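Local coordinates for protein leucine aminopeptidase 2, chloroplastic (Streptomyces sp. BC16019, PDB 5LHJ) that probably works as a manganese-dependent aminopeptidase of the M17 family that removes N-terminal residues from peptides, and takes part in bottromycin maturation, at residues A195-I200 with R239-T244. Residues are numbered along the deposited sequence; the frame is centred on the assembly and turned at random.
Sequences AFADRI and RYVELT
A197 and I200 on helix 193-207 rest on R239, V241 and L243 of strand 239-245. The short segments run almost parallel, at 15°, with their axes 8.8 Å apart. Alternate strand residues face the helix, while Y240 and E242 point away.

R239 can be followed outward from its backbone. Its CB and CG pass the methyl of A197, with CG 3.9 Å from A197 CB. The chain then turns aside about the CB-CG bond, chi2 -73°, which places CD, and the aliphatic part gives way to the guanidinium. NE donates to a water that lies in the guanidinium plane, at 2.8 Å from NE to the water oxygen. That water gives only a weak bond to D198 OD1. It is thus at most a weak link between the two charged groups. NH2 forms a long, weak ion pair with E215.

V241 divides its methyls between the two helix residues. CG2 meets A197 CB at 3.8 Å. CG1, anti to the backbone N (chi1 -175°), meets I200 CG2 at 3.7 Å. The I200 and V241 side chains lie alongside and point opposite ways. I200 CG2 also touches both methyls of L243, with CD2 at 3.9 Å.

The contact is a helix covering one face of the mixed sheet in the catalytic domain. L311 and L313 of strand 306-316 extend the apolar surface, and V292 and L295 of helix 286-301 add to it. The side chain of I200 lies about 12 Å from that of K261, which binds manganese in this protein, though no metal is bound to this chain.

The closest direct contacts are between methyl and methylene groups. Burial of apolar surface and close fit should thus hold helix to strand, with the water bridge a weak addition beside them.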
loop_
_atom_site.group_PDB
_atom_site.type_symbol
_atom_site.label_atom_id
_atom_site.label_comp_id
_atom_site.label_asym_id
_atom_site.label_seq_id
_atom_site.Cartn_x
_atom_site.Cartn_y
_atom_site.Cartn_z
ATOM N N ALA A 195 28.587 9.976 22.553
ATOM C CA ALA A 195 28.491 9.184 23.781
ATOM C C ALA A 195 29.070 7.777 23.614
ATOM O O ALA A 195 29.768 7.263 24.501
ATOM C CB ALA A 195 27.049 9.101 24.242
ATOM N N PHE A 196 28.804 7.170 22.456
ATOM C CA PHE A 196 29.360 5.853 22.125
ATOM C C PHE A 196 30.890 5.915 22.057
ATOM O O PHE A 196 31.567 5.062 22.639
ATOM C CB PHE A 196 28.710 5.322 20.822
ATOM C CG PHE A 196 28.912 3.849 20.538
ATOM C CD1 PHE A 196 29.525 2.959 21.430
ATOM C CD2 PHE A 196 28.438 3.338 19.327
ATOM C CE1 PHE A 196 29.678 1.617 21.105
ATOM C CE2 PHE A 196 28.567 1.991 19.020
ATOM C CZ PHE A 196 29.189 1.134 19.904
ATOM N N ALA A 197 31.436 6.938 21.407
ATOM C CA ALA A 197 32.891 7.114 21.364
ATOM C C ALA A 197 33.466 7.245 22.790
ATOM O O ALA A 197 34.485 6.625 23.105
ATOM C CB ALA A 197 33.265 8.317 20.518
ATOM N N ASP A 198 32.786 8.003 23.644
ATOM C CA ASP A 198 33.197 8.141 25.057
ATOM C C ASP A 198 33.188 6.803 25.796
ATOM O O ASP A 198 34.112 6.500 26.566
ATOM C CB ASP A 198 32.308 9.133 25.807
ATOM C CG ASP A 198 32.548 10.583 25.420
ATOM O OD1 ASP A 198 33.559 10.914 24.767
ATOM O OD2 ASP A 198 31.680 11.415 25.794
ATOM N N ARG A 199 32.149 6.003 25.567
ATOM C CA ARG A 199 32.050 4.701 26.208
ATOM C C ARG A 199 33.183 3.768 25.745
ATOM O O ARG A 199 33.755 3.039 26.564
ATOM C CB ARG A 199 30.672 4.074 25.940
ATOM C CG ARG A 199 30.421 2.753 26.651
ATOM C CD ARG A 199 30.162 2.954 28.144
ATOM N NE ARG A 199 29.899 1.682 28.829
ATOM C CZ ARG A 199 30.743 1.025 29.634
ATOM N NH1 ARG A 199 31.965 1.499 29.921
ATOM N NH2 ARG A 199 30.352 -0.134 30.179
ATOM N N ILE A 200 33.505 3.790 24.443
ATOM C CA ILE A 200 34.599 2.968 23.910
ATOM C C ILE A 200 35.932 3.390 24.543
ATOM O O ILE A 200 36.738 2.544 24.916
ATOM C CB ILE A 200 34.671 3.025 22.366
ATOM C CG1 ILE A 200 33.401 2.400 21.765
ATOM C CG2 ILE A 200 35.904 2.289 21.842
ATOM C CD1 ILE A 200 33.153 2.778 20.307
ATOM N N ARG A 239 31.518 10.293 14.630
ATOM C CA ARG A 239 32.790 9.971 15.288
ATOM C C ARG A 239 33.411 8.811 14.543
ATOM O O ARG A 239 32.704 7.998 13.931
ATOM C CB ARG A 239 32.567 9.564 16.755
ATOM C CG ARG A 239 32.035 10.663 17.668
ATOM C CD ARG A 239 33.121 11.690 17.971
ATOM N NE ARG A 239 32.718 12.764 18.892
ATOM C CZ ARG A 239 32.238 13.957 18.544
ATOM N NH1 ARG A 239 32.021 14.284 17.263
ATOM N NH2 ARG A 239 31.980 14.858 19.490
ATOM N N TYR A 240 34.732 8.714 14.608
ATOM C CA TYR A 240 35.428 7.521 14.149
ATOM C C TYR A 240 36.407 7.106 15.229
ATOM O O TYR A 240 37.189 7.946 15.705
ATOM C CB TYR A 240 36.159 7.791 12.838
ATOM C CG TYR A 240 36.947 6.628 12.336
ATOM C CD1 TYR A 240 36.309 5.472 11.879
ATOM C CD2 TYR A 240 38.340 6.667 12.312
ATOM C CE1 TYR A 240 37.041 4.382 11.423
ATOM C CE2 TYR A 240 39.082 5.592 11.849
ATOM C CZ TYR A 240 38.435 4.453 11.401
ATOM O OH TYR A 240 39.175 3.390 10.936
ATOM N N VAL A 241 36.364 5.827 15.604
ATOM C CA VAL A 241 37.190 5.306 16.703
ATOM C C VAL A 241 38.035 4.131 16.215
ATOM O O VAL A 241 37.533 3.221 15.539
ATOM C CB VAL A 241 36.340 4.882 17.928
ATOM C CG1 VAL A 241 37.240 4.470 19.100
ATOM C CG2 VAL A 241 35.433 6.024 18.356
ATOM N N GLU A 242 39.319 4.147 16.570
ATOM C CA GLU A 242 40.191 2.998 16.340
ATOM C C GLU A 242 40.668 2.479 17.691
ATOM O O GLU A 242 41.103 3.254 18.551
ATOM C CB GLU A 242 41.351 3.334 15.389
ATOM C CG GLU A 242 40.889 3.324 13.935
ATOM C CD GLU A 242 41.946 3.690 12.906
ATOM O OE1 GLU A 242 43.009 4.242 13.270
ATOM O OE2 GLU A 242 41.693 3.443 11.706
ATOM N N LEU A 243 40.555 1.168 17.858
ATOM C CA LEU A 243 40.699 0.500 19.153
ATOM C C LEU A 243 41.631 -0.665 18.884
ATOM O O LEU A 243 41.281 -1.534 18.090
ATOM C CB LEU A 243 39.304 0.039 19.623
ATOM C CG LEU A 243 39.103 -0.657 20.965
ATOM C CD1 LEU A 243 39.423 0.304 22.090
ATOM C CD2 LEU A 243 37.679 -1.166 21.125
ATOM N N THR A 244 42.816 -0.690 19.499
ATOM C CA THR A 244 43.830 -1.700 19.179
ATOM C C THR A 244 44.288 -2.566 20.372
ATOM O O THR A 244 44.698 -2.039 21.415
ATOM C CB THR A 244 45.066 -1.044 18.532
ATOM O OG1 THR A 244 44.648 -0.232 17.429
ATOM C CG2 THR A 244 46.049 -2.081 18.034
HETATM O O HOH W 1 33.033 11.796 21.539
#